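PDB 7CYX: glycine oxidase from Bacillus cereus ATCC 14579, which probably uses its FAD cofactor to oxidise glycine with O2 and water to glyoxylate, hydrogen peroxide and ammonium, in the pathway to thiamine diphosphate. Local coordinates for residues P227-V235 / N273-I284; L242-I253 / I284-L295. All coordinates share one frame; numbering follows the deposited sequence.

Contact 1. Residues P227-V235 / N273-I284; sequences PVKGEVVAV and NKTVQPESITSI
K229, E231 and V233 on strand 227-235 meet the loop 273-277 and the helix that follows it, whose short segment 278-284 runs at 57° to the strand with 8.6 Å between the axes. E231 reaches the start of that helix with both carboxylate oxygens. E231 OE2 accepts from Q277 N at 2.8 Å, nearly in line with its C-O bond. Q277 stands at the N-cap position, so the carboxylate sits close to the first turn, where the helix dipole would probably stabilise its negative charge. E231 OE1 accepts from S280 OG at 2.8 Å, and the hydroxyl comes from well above the carboxylate plane. K268 and T266 of strand 260-269 also hold E231 OE1, K268 by a salt bridge and T266 by a hydrogen bond. E231 starts toward the loop, its CG beside its own backbone N (chi1 -77°) and its chain bent at chi2. V276 lies alongside the aliphatic part of E231, the two side chains running in opposite directions.

K229 runs out straight toward the loop, all its torsions beyond CG extended. Its ammonium gives two bonds. K229 NZ gives to T275 O at 2.7 Å, the donor tilted 25° from the carbonyl plane, and to Q277 OE1 at 2.9 Å, in the amide plane and on a lone pair. The lysine and glutamine side chains cross at about a right angle.

The strand is part of the large mixed sheet of this FAD-dependent oxidoreductase, and the helix packs on one face of it. The other face turns to the cofactor: V232 points away from the helix and touches FAD.

Toward V233 the contact becomes apolar. V233 CG2 touches I281 CG1 at 4.2 Å, while V233 CB is 4.5 Å from I284 CG2. The other branch of I284 ends over the strand backbone, with I284 CD1 3.3 Å from E231 O.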
loop_
_atom_site.group_PDB
_atom_site.type_symbol
_atom_site.label_atom_id
_atom_site.label_comp_id
_atom_site.label_asym_id
_atom_site.label_seq_id
_atom_site.Cartn_x
_atom_site.Cartn_y
_atom_site.Cartn_z
ATOM N N PRO A 227 -14.721 17.524 17.546
ATOM C CA PRO A 227 -14.946 16.650 16.390
ATOM C C PRO A 227 -16.151 16.983 15.501
ATOM O O PRO A 227 -17.267 17.150 15.991
ATOM C CB PRO A 227 -15.292 15.289 17.036
ATOM C CG PRO A 227 -15.961 15.684 18.343
ATOM C CD PRO A 227 -15.134 16.880 18.807
ATOM N N VAL A 228 -15.929 16.979 14.188
ATOM C CA VAL A 228 -17.018 17.054 13.254
ATOM C C VAL A 228 -17.065 15.724 12.508
ATOM O O VAL A 228 -16.222 15.437 11.677
ATOM C CB VAL A 228 -16.896 18.294 12.349
ATOM C CG1 VAL A 228 -18.008 18.348 11.321
ATOM C CG2 VAL A 228 -16.858 19.580 13.183
ATOM N N LYS A 229 -18.031 14.884 12.907
ATOM C CA LYS A 229 -18.081 13.510 12.484
ATOM C C LYS A 229 -18.377 13.510 10.984
ATOM O O LYS A 229 -19.137 14.317 10.521
ATOM C CB LYS A 229 -19.116 12.727 13.302
ATOM C CG LYS A 229 -19.706 11.502 12.613
ATOM C CD LYS A 229 -20.727 10.792 13.483
ATOM C CE LYS A 229 -21.158 9.446 12.932
ATOM N NZ LYS A 229 -22.168 8.780 13.792
ATOM N N GLY A 230 -17.721 12.617 10.243
ATOM C CA GLY A 230 -18.022 12.424 8.816
ATOM C C GLY A 230 -18.054 10.954 8.481
ATOM O O GLY A 230 -17.150 10.222 8.907
ATOM N N GLU A 231 -19.112 10.537 7.769
ATOM C CA GLU A 231 -19.352 9.165 7.404
ATOM C C GLU A 231 -19.038 9.025 5.925
ATOM O O GLU A 231 -19.406 9.910 5.157
ATOM C CB GLU A 231 -20.811 8.762 7.631
ATOM C CG GLU A 231 -21.162 8.503 9.078
ATOM C CD GLU A 231 -22.573 8.899 9.462
ATOM O OE1 GLU A 231 -22.919 10.083 9.251
ATOM O OE2 GLU A 231 -23.324 8.014 9.953
ATOM N N VAL A 232 -18.346 7.932 5.564
ATOM C CA VAL A 232 -17.979 7.681 4.197
ATOM C C VAL A 232 -18.166 6.198 3.851
ATOM O O VAL A 232 -18.175 5.324 4.713
ATOM C CB VAL A 232 -16.578 8.222 3.853
ATOM C CG1 VAL A 232 -15.896 8.896 5.029
ATOM C CG2 VAL A 232 -15.681 7.184 3.211
ATOM N N VAL A 233 -18.361 5.962 2.547
ATOM C CA VAL A 233 -18.646 4.664 1.953
ATOM C C VAL A 233 -17.559 4.374 0.917
ATOM O O VAL A 233 -17.027 5.298 0.298
ATOM C CB VAL A 233 -20.046 4.684 1.319
ATOM C CG1 VAL A 233 -20.179 3.693 0.185
ATOM C CG2 VAL A 233 -21.137 4.480 2.353
ATOM N N ALA A 234 -17.242 3.092 0.730
ATOM C CA ALA A 234 -16.250 2.666 -0.262
ATOM C C ALA A 234 -16.813 1.499 -1.069
ATOM O O ALA A 234 -17.395 0.571 -0.507
ATOM C CB ALA A 234 -14.956 2.263 0.423
ATOM N N VAL A 235 -16.621 1.544 -2.388
ATOM C CA VAL A 235 -16.986 0.436 -3.227
ATOM C C VAL A 235 -15.797 0.077 -4.119
ATOM O O VAL A 235 -14.909 0.882 -4.343
ATOM C CB VAL A 235 -18.237 0.774 -4.047
ATOM C CG1 VAL A 235 -19.388 1.197 -3.150
ATOM C CG2 VAL A 235 -17.947 1.834 -5.095
ATOM N N ASN A 273 -18.817 10.062 18.228
ATOM C CA ASN A 273 -19.447 8.818 17.790
ATOM C C ASN A 273 -18.922 8.332 16.425
ATOM O O ASN A 273 -19.067 9.027 15.426
ATOM C CB ASN A 273 -20.956 8.983 17.692
ATOM C CG ASN A 273 -21.636 7.643 17.742
ATOM O OD1 ASN A 273 -21.795 7.078 18.817
ATOM N ND2 ASN A 273 -21.958 7.101 16.588
ATOM N N LYS A 274 -18.376 7.106 16.377
ATOM C CA LYS A 274 -17.771 6.547 15.157
ATOM C C LYS A 274 -18.655 5.477 14.477
ATOM O O LYS A 274 -18.172 4.812 13.587
ATOM C CB LYS A 274 -16.421 5.895 15.454
ATOM C CG LYS A 274 -15.415 6.697 16.281
ATOM C CD LYS A 274 -14.263 7.351 15.519
ATOM C CE LYS A 274 -13.498 6.433 14.587
ATOM N NZ LYS A 274 -12.193 6.019 15.152
ATOM N N THR A 275 -19.915 5.281 14.901
ATOM C CA THR A 275 -20.899 4.437 14.182
ATOM C C THR A 275 -21.407 5.165 12.932
ATOM O O THR A 275 -21.395 6.369 12.887
ATOM C CB THR A 275 -22.143 4.103 15.032
ATOM O OG1 THR A 275 -22.888 5.296 15.340
ATOM C CG2 THR A 275 -21.824 3.389 16.332
ATOM N N VAL A 276 -21.987 4.415 11.996
ATOM C CA VAL A 276 -22.519 4.920 10.765
ATOM C C VAL A 276 -24.024 4.644 10.759
ATOM O O VAL A 276 -24.446 3.500 10.862
ATOM C CB VAL A 276 -21.822 4.251 9.558
ATOM C CG1 VAL A 276 -22.409 4.682 8.223
ATOM C CG2 VAL A 276 -20.312 4.468 9.572
ATOM N N GLN A 277 -24.819 5.700 10.591
ATOM C CA GLN A 277 -26.271 5.581 10.549
ATOM C C GLN A 277 -26.680 5.165 9.148
ATOM O O GLN A 277 -26.096 5.618 8.170
ATOM C CB GLN A 277 -26.950 6.890 10.947
ATOM C CG GLN A 277 -27.006 7.086 12.446
ATOM C CD GLN A 277 -25.644 6.986 13.074
ATOM O OE1 GLN A 277 -24.840 7.907 12.983
ATOM N NE2 GLN A 277 -25.388 5.871 13.741
ATOM N N PRO A 278 -27.648 4.237 9.008
ATOM C CA PRO A 278 -28.176 3.881 7.699
ATOM C C PRO A 278 -28.498 5.063 6.779
ATOM O O PRO A 278 -28.115 5.034 5.613
ATOM C CB PRO A 278 -29.443 3.113 8.104
ATOM C CG PRO A 278 -28.993 2.339 9.312
ATOM C CD PRO A 278 -28.187 3.372 10.072
ATOM N N GLU A 279 -29.222 6.050 7.310
ATOM C CA GLU A 279 -29.704 7.227 6.580
ATOM C C GLU A 279 -28.532 7.904 5.859
ATOM O O GLU A 279 -28.689 8.350 4.737
ATOM C CB GLU A 279 -30.400 8.179 7.558
ATOM C CG GLU A 279 -30.710 9.573 7.021
ATOM C CD GLU A 279 -31.649 10.388 7.918
ATOM O OE1 GLU A 279 -32.791 10.652 7.475
ATOM O OE2 GLU A 279 -31.257 10.765 9.068
ATOM N N SER A 280 -27.382 8.000 6.537
ATOM C CA SER A 280 -26.160 8.554 5.974
ATOM C C SER A 280 -25.697 7.681 4.805
ATOM O O SER A 280 -25.369 8.196 3.736
ATOM C CB SER A 280 -25.085 8.657 7.012
ATOM O OG SER A 280 -25.398 9.649 7.970
ATOM N N ILE A 281 -25.698 6.353 5.006
ATOM C CA ILE A 281 -25.290 5.432 3.947
ATOM C C ILE A 281 -26.177 5.667 2.714
ATOM O O ILE A 281 -25.672 5.724 1.596
ATOM C CB ILE A 281 -25.337 3.957 4.388
ATOM C CG1 ILE A 281 -24.099 3.540 5.183
ATOM C CG2 ILE A 281 -25.536 3.057 3.191
ATOM C CD1 ILE A 281 -24.141 2.109 5.700
ATOM N N THR A 282 -27.496 5.753 2.942
ATOM C CA THR A 282 -28.527 5.871 1.892
ATOM C C THR A 282 -28.430 7.232 1.200
ATOM O O THR A 282 -28.582 7.342 -0.011
ATOM C CB THR A 282 -29.951 5.810 2.466
ATOM O OG1 THR A 282 -30.095 4.644 3.263
ATOM C CG2 THR A 282 -31.010 5.821 1.386
ATOM N N SER A 283 -28.283 8.271 2.017
ATOM C CA SER A 283 -28.171 9.620 1.534
ATOM C C SER A 283 -26.920 9.750 0.644
ATOM O O SER A 283 -26.976 10.317 -0.461
ATOM C CB SER A 283 -28.175 10.573 2.695
ATOM O OG SER A 283 -28.113 11.914 2.254
ATOM N N ILE A 284 -25.806 9.160 1.086
ATOM C CA ILE A 284 -24.537 9.302 0.383
ATOM C C ILE A 284 -24.606 8.591 -0.962
ATOM O O ILE A 284 -24.157 9.131 -1.981
ATOM C CB ILE A 284 -23.363 8.748 1.194
ATOM C CG1 ILE A 284 -23.005 9.684 2.345
ATOM C CG2 ILE A 284 -22.181 8.468 0.279
ATOM C CD1 ILE A 284 -22.068 9.052 3.361
#

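Contact 2. Residues L242-I253 / I284-L295; sequences LKAPIFQERFYI and ILERAYTILPAL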
loop_
_atom_site.group_PDB
_atom_site.type_symbol
_atom_site.label_atom_id
_atom_site.label_comp_id
_atom_site.label_asym_id
_atom_site.label_seq_id
_atom_site.Cartn_x
_atom_site.Cartn_y
_atom_site.Cartn_z
ATOM N N LEU A 242 -13.774 6.219 -12.880
ATOM C CA LEU A 242 -13.243 7.574 -12.782
ATOM C C LEU A 242 -11.728 7.462 -12.868
ATOM O O LEU A 242 -11.159 6.584 -12.229
ATOM C CB LEU A 242 -13.572 8.191 -11.420
ATOM C CG LEU A 242 -14.806 9.076 -11.314
ATOM C CD1 LEU A 242 -14.881 9.669 -9.915
ATOM C CD2 LEU A 242 -14.790 10.178 -12.359
ATOM N N LYS A 243 -11.109 8.390 -13.597
ATOM C CA LYS A 243 -9.657 8.546 -13.656
ATOM C C LYS A 243 -9.236 9.490 -12.522
ATOM O O LYS A 243 -8.246 9.273 -11.845
ATOM C CB LYS A 243 -9.254 9.095 -15.038
ATOM C CG LYS A 243 -8.148 8.345 -15.778
ATOM C CD LYS A 243 -7.756 8.969 -17.123
ATOM C CE LYS A 243 -6.610 9.972 -17.037
ATOM N NZ LYS A 243 -5.273 9.322 -17.058
ATOM N N ALA A 244 -10.011 10.568 -12.349
ATOM C CA ALA A 244 -9.710 11.641 -11.406
ATOM C C ALA A 244 -10.879 11.842 -10.446
ATOM O O ALA A 244 -12.030 11.573 -10.778
ATOM C CB ALA A 244 -9.426 12.914 -12.168
ATOM N N PRO A 245 -10.638 12.412 -9.253
ATOM C CA PRO A 245 -11.722 12.655 -8.303
ATOM C C PRO A 245 -12.728 13.671 -8.867
ATOM O O PRO A 245 -12.364 14.524 -9.666
ATOM C CB PRO A 245 -11.009 13.226 -7.073
ATOM C CG PRO A 245 -9.540 12.904 -7.280
ATOM C CD PRO A 245 -9.346 12.926 -8.780
ATOM N N ILE A 246 -13.979 13.562 -8.450
ATOM C CA ILE A 246 -14.972 14.598 -8.836
ATOM C C ILE A 246 -15.450 15.225 -7.534
ATOM O O ILE A 246 -15.503 14.534 -6.534
ATOM C CB ILE A 246 -16.124 14.067 -9.697
ATOM C CG1 ILE A 246 -17.028 13.134 -8.901
ATOM C CG2 ILE A 246 -15.609 13.431 -10.969
ATOM C CD1 ILE A 246 -17.917 13.852 -7.934
ATOM N N PHE A 247 -15.757 16.510 -7.576
ATOM C CA PHE A 247 -16.170 17.253 -6.374
ATOM C C PHE A 247 -17.499 17.926 -6.671
ATOM O O PHE A 247 -17.745 18.266 -7.818
ATOM C CB PHE A 247 -15.113 18.314 -6.101
ATOM C CG PHE A 247 -14.944 18.704 -4.663
ATOM C CD1 PHE A 247 -14.284 17.879 -3.782
ATOM C CD2 PHE A 247 -15.421 19.914 -4.202
ATOM C CE1 PHE A 247 -14.126 18.239 -2.460
ATOM C CE2 PHE A 247 -15.264 20.276 -2.878
ATOM C CZ PHE A 247 -14.615 19.435 -2.014
ATOM N N GLN A 248 -18.328 18.080 -5.648
ATOM C CA GLN A 248 -19.630 18.760 -5.813
ATOM C C GLN A 248 -20.062 19.329 -4.467
ATOM O O GLN A 248 -20.614 18.567 -3.685
ATOM C CB GLN A 248 -20.682 17.798 -6.351
ATOM C CG GLN A 248 -21.929 18.499 -6.860
ATOM C CD GLN A 248 -23.082 17.545 -7.019
ATOM O OE1 GLN A 248 -23.454 16.838 -6.093
ATOM N NE2 GLN A 248 -23.674 17.531 -8.199
ATOM N N GLU A 249 -19.773 20.609 -4.231
ATOM C CA GLU A 249 -20.190 21.319 -2.999
ATOM C C GLU A 249 -19.814 20.493 -1.768
ATOM O O GLU A 249 -20.729 20.175 -0.982
ATOM C CB GLU A 249 -21.703 21.516 -3.027
ATOM C CG GLU A 249 -22.165 22.737 -3.776
ATOM C CD GLU A 249 -23.412 23.333 -3.160
ATOM O OE1 GLU A 249 -23.287 24.326 -2.433
ATOM O OE2 GLU A 249 -24.493 22.782 -3.385
ATOM N N ARG A 250 -18.540 20.107 -1.684
ATOM C CA ARG A 250 -17.885 19.296 -0.617
ATOM C C ARG A 250 -18.073 17.786 -0.821
ATOM O O ARG A 250 -17.201 17.049 -0.391
ATOM C CB ARG A 250 -18.121 19.801 0.811
ATOM C CG ARG A 250 -17.682 21.235 1.056
ATOM C CD ARG A 250 -18.369 21.814 2.273
ATOM N NE ARG A 250 -17.584 22.795 3.003
ATOM C CZ ARG A 250 -17.623 22.951 4.319
ATOM N NH1 ARG A 250 -18.382 22.161 5.052
ATOM N NH2 ARG A 250 -16.892 23.880 4.904
ATOM N N PHE A 251 -19.148 17.351 -1.471
ATOM C CA PHE A 251 -19.362 15.906 -1.704
ATOM C C PHE A 251 -18.347 15.416 -2.735
ATOM O O PHE A 251 -18.078 16.107 -3.709
ATOM C CB PHE A 251 -20.796 15.656 -2.150
ATOM C CG PHE A 251 -21.194 14.208 -2.231
ATOM C CD1 PHE A 251 -21.656 13.539 -1.120
ATOM C CD2 PHE A 251 -21.128 13.523 -3.423
ATOM C CE1 PHE A 251 -22.031 12.213 -1.196
ATOM C CE2 PHE A 251 -21.505 12.199 -3.499
ATOM C CZ PHE A 251 -21.953 11.546 -2.385
ATOM N N TYR A 252 -17.804 14.226 -2.527
ATOM C CA TYR A 252 -16.779 13.769 -3.482
ATOM C C TYR A 252 -16.860 12.275 -3.742
ATOM O O TYR A 252 -17.316 11.515 -2.918
ATOM C CB TYR A 252 -15.393 14.037 -2.909
ATOM C CG TYR A 252 -15.197 13.451 -1.542
ATOM C CD1 TYR A 252 -14.872 12.121 -1.385
ATOM C CD2 TYR A 252 -15.373 14.213 -0.409
ATOM C CE1 TYR A 252 -14.711 11.565 -0.135
ATOM C CE2 TYR A 252 -15.210 13.676 0.851
ATOM C CZ TYR A 252 -14.880 12.347 0.987
ATOM O OH TYR A 252 -14.717 11.805 2.219
ATOM N N ILE A 253 -16.411 11.925 -4.934
ATOM C CA ILE A 253 -16.235 10.525 -5.379
ATOM C C ILE A 253 -14.767 10.480 -5.763
ATOM O O ILE A 253 -14.358 11.294 -6.556
ATOM C CB ILE A 253 -17.134 10.171 -6.567
ATOM C CG1 ILE A 253 -18.599 10.487 -6.285
ATOM C CG2 ILE A 253 -16.937 8.720 -6.945
ATOM C CD1 ILE A 253 -19.544 9.883 -7.276
ATOM N N ILE A 284 -25.806 9.160 1.086
ATOM C CA ILE A 284 -24.537 9.302 0.383
ATOM C C ILE A 284 -24.606 8.591 -0.962
ATOM O O ILE A 284 -24.157 9.131 -1.981
ATOM C CB ILE A 284 -23.363 8.748 1.194
ATOM C CG1 ILE A 284 -23.005 9.684 2.345
ATOM C CG2 ILE A 284 -22.181 8.468 0.279
ATOM C CD1 ILE A 284 -22.068 9.052 3.361
ATOM N N LEU A 285 -25.120 7.367 -0.943
ATOM C CA LEU A 285 -25.133 6.565 -2.136
ATOM C C LEU A 285 -26.124 7.138 -3.169
ATOM O O LEU A 285 -25.843 7.131 -4.369
ATOM C CB LEU A 285 -25.430 5.110 -1.766
ATOM C CG LEU A 285 -24.209 4.234 -1.451
ATOM C CD1 LEU A 285 -24.631 2.849 -0.983
ATOM C CD2 LEU A 285 -23.287 4.104 -2.651
ATOM N N GLU A 286 -27.280 7.636 -2.727
ATOM C CA GLU A 286 -28.272 8.150 -3.662
ATOM C C GLU A 286 -27.697 9.383 -4.378
ATOM O O GLU A 286 -27.987 9.623 -5.570
ATOM C CB GLU A 286 -29.586 8.480 -2.949
ATOM C CG GLU A 286 -30.371 7.252 -2.500
ATOM C CD GLU A 286 -31.234 6.558 -3.547
ATOM O OE1 GLU A 286 -31.201 6.963 -4.746
ATOM O OE2 GLU A 286 -31.942 5.596 -3.162
ATOM N N ARG A 287 -26.919 10.184 -3.641
ATOM C CA ARG A 287 -26.320 11.372 -4.206
ATOM C C ARG A 287 -25.275 10.927 -5.237
ATOM O O ARG A 287 -25.134 11.557 -6.297
ATOM C CB ARG A 287 -25.732 12.276 -3.122
ATOM C CG ARG A 287 -25.386 13.672 -3.623
ATOM C CD ARG A 287 -25.018 14.625 -2.495
ATOM N NE ARG A 287 -24.534 15.935 -2.931
ATOM C CZ ARG A 287 -24.113 16.880 -2.097
ATOM N NH1 ARG A 287 -24.164 16.675 -0.790
ATOM N NH2 ARG A 287 -23.617 18.009 -2.573
ATOM N N ALA A 288 -24.580 9.815 -4.954
ATOM C CA ALA A 288 -23.498 9.364 -5.826
ATOM C C ALA A 288 -24.065 8.839 -7.144
ATOM O O ALA A 288 -23.393 8.931 -8.182
ATOM C CB ALA A 288 -22.663 8.315 -5.156
ATOM N N TYR A 289 -25.285 8.290 -7.088
ATOM C CA TYR A 289 -25.924 7.688 -8.231
ATOM C C TYR A 289 -26.243 8.778 -9.271
ATOM O O TYR A 289 -26.154 8.515 -10.460
ATOM C CB TYR A 289 -27.185 6.904 -7.838
ATOM C CG TYR A 289 -27.032 5.722 -6.907
ATOM C CD1 TYR A 289 -25.823 5.063 -6.734
ATOM C CD2 TYR A 289 -28.137 5.213 -6.233
ATOM C CE1 TYR A 289 -25.704 3.965 -5.897
ATOM C CE2 TYR A 289 -28.040 4.107 -5.404
ATOM C CZ TYR A 289 -26.815 3.481 -5.222
ATOM O OH TYR A 289 -26.692 2.394 -4.394
ATOM N N THR A 290 -26.608 9.984 -8.822
ATOM C CA THR A 290 -26.948 11.079 -9.736
ATOM C C THR A 290 -25.701 11.602 -10.483
ATOM O O THR A 290 -25.842 12.247 -11.515
ATOM C CB THR A 290 -27.602 12.272 -9.024
ATOM O OG1 THR A 290 -26.544 12.939 -8.346
ATOM C CG2 THR A 290 -28.705 11.922 -8.045
ATOM N N ILE A 291 -24.500 11.370 -9.930
ATOM C CA ILE A 291 -23.229 11.811 -10.512
ATOM C C ILE A 291 -22.667 10.701 -11.412
ATOM O O ILE A 291 -22.051 10.991 -12.455
ATOM C CB ILE A 291 -22.208 12.196 -9.423
ATOM C CG1 ILE A 291 -22.472 13.578 -8.824
ATOM C CG2 ILE A 291 -20.782 12.124 -9.951
ATOM C CD1 ILE A 291 -23.683 13.676 -7.950
ATOM N N LEU A 292 -22.849 9.446 -10.989
ATOM C CA LEU A 292 -22.084 8.308 -11.507
ATOM C C LEU A 292 -22.912 7.045 -11.312
ATOM O O LEU A 292 -22.661 6.266 -10.393
ATOM C CB LEU A 292 -20.744 8.213 -10.763
ATOM C CG LEU A 292 -19.568 7.653 -11.551
ATOM C CD1 LEU A 292 -18.368 7.380 -10.644
ATOM C CD2 LEU A 292 -19.965 6.398 -12.285
ATOM N N PRO A 293 -23.914 6.817 -12.185
ATOM C CA PRO A 293 -24.889 5.741 -12.009
ATOM C C PRO A 293 -24.305 4.320 -11.947
ATOM O O PRO A 293 -24.830 3.469 -11.234
ATOM C CB PRO A 293 -25.790 5.853 -13.245
ATOM C CG PRO A 293 -25.617 7.277 -13.722
ATOM C CD PRO A 293 -24.189 7.639 -13.373
ATOM N N ALA A 294 -23.225 4.058 -12.678
ATOM C CA ALA A 294 -22.655 2.719 -12.672
ATOM C C ALA A 294 -22.288 2.265 -11.246
ATOM O O ALA A 294 -22.011 1.085 -11.063
ATOM C CB ALA A 294 -21.450 2.639 -13.569
ATOM N N LEU A 295 -22.261 3.175 -10.255
ATOM C CA LEU A 295 -21.892 2.793 -8.890
ATOM C C LEU A 295 -22.972 1.884 -8.278
ATOM O O LEU A 295 -22.735 1.273 -7.247
ATOM C CB LEU A 295 -21.668 4.030 -8.021
ATOM C CG LEU A 295 -20.308 4.711 -8.165
ATOM C CD1 LEU A 295 -20.312 6.073 -7.483
ATOM C CD2 LEU A 295 -19.183 3.844 -7.602
#
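F251 and R287 bury the most surface here, where a beta hairpin of the large mixed sheet packs against helix 284-291. The hairpin joins strands 246-248 and 251-253 through a type I' turn from Q248 to F251. The R287 side chain lies over one face of the F251 ring and runs opposite to it, extended from CG to NE. R287 CD makes a CH-pi contact 3.9 Å from the centroid of the F251 ring. The guanidinium is turned only 15° from the ring plane. F251 CB lies over the centre of the guanidinium, 3.5 Å from R287 CZ. The far edge of the ring reaches the helix backbone: F251 CZ is 3.3 Å from I284 O, which lies near the ring plane.

I291 and I253 carry the apolar half. I253 CD1 meets I291 CG2 at 3.7 Å and also touches A288, L292 and L295. I246 CD1 comes to the same I291 methyl, and L242 packs on L292. The I291 CD1 branch lies against the Q248 amide. R287 NE gives a weak hydrogen bond, 3.5 Å long, to Q248 OE1, which lies in the guanidinium plane.

How the contacts relate
Contacts 1 and 2 use successive parts of helix 278-291 and share I284. Both set it against the same large sheet, contact 1 on strand 225-236 and contact 2 on the hairpin that follows in the chain. Contact 1 is only partly buried and largely polar, with charged side chains grouped round the helix start. Contact 2 is more buried and mostly apolar; its one cross-segment hydrogen bond is weak, and its arginine lies flat on a ring. The two meet directly where V235 CG2 lies 3.4 Å from L295 CD2. Each also has a residue, V232 in contact 1 and Y252 in contact 2, that touches FAD.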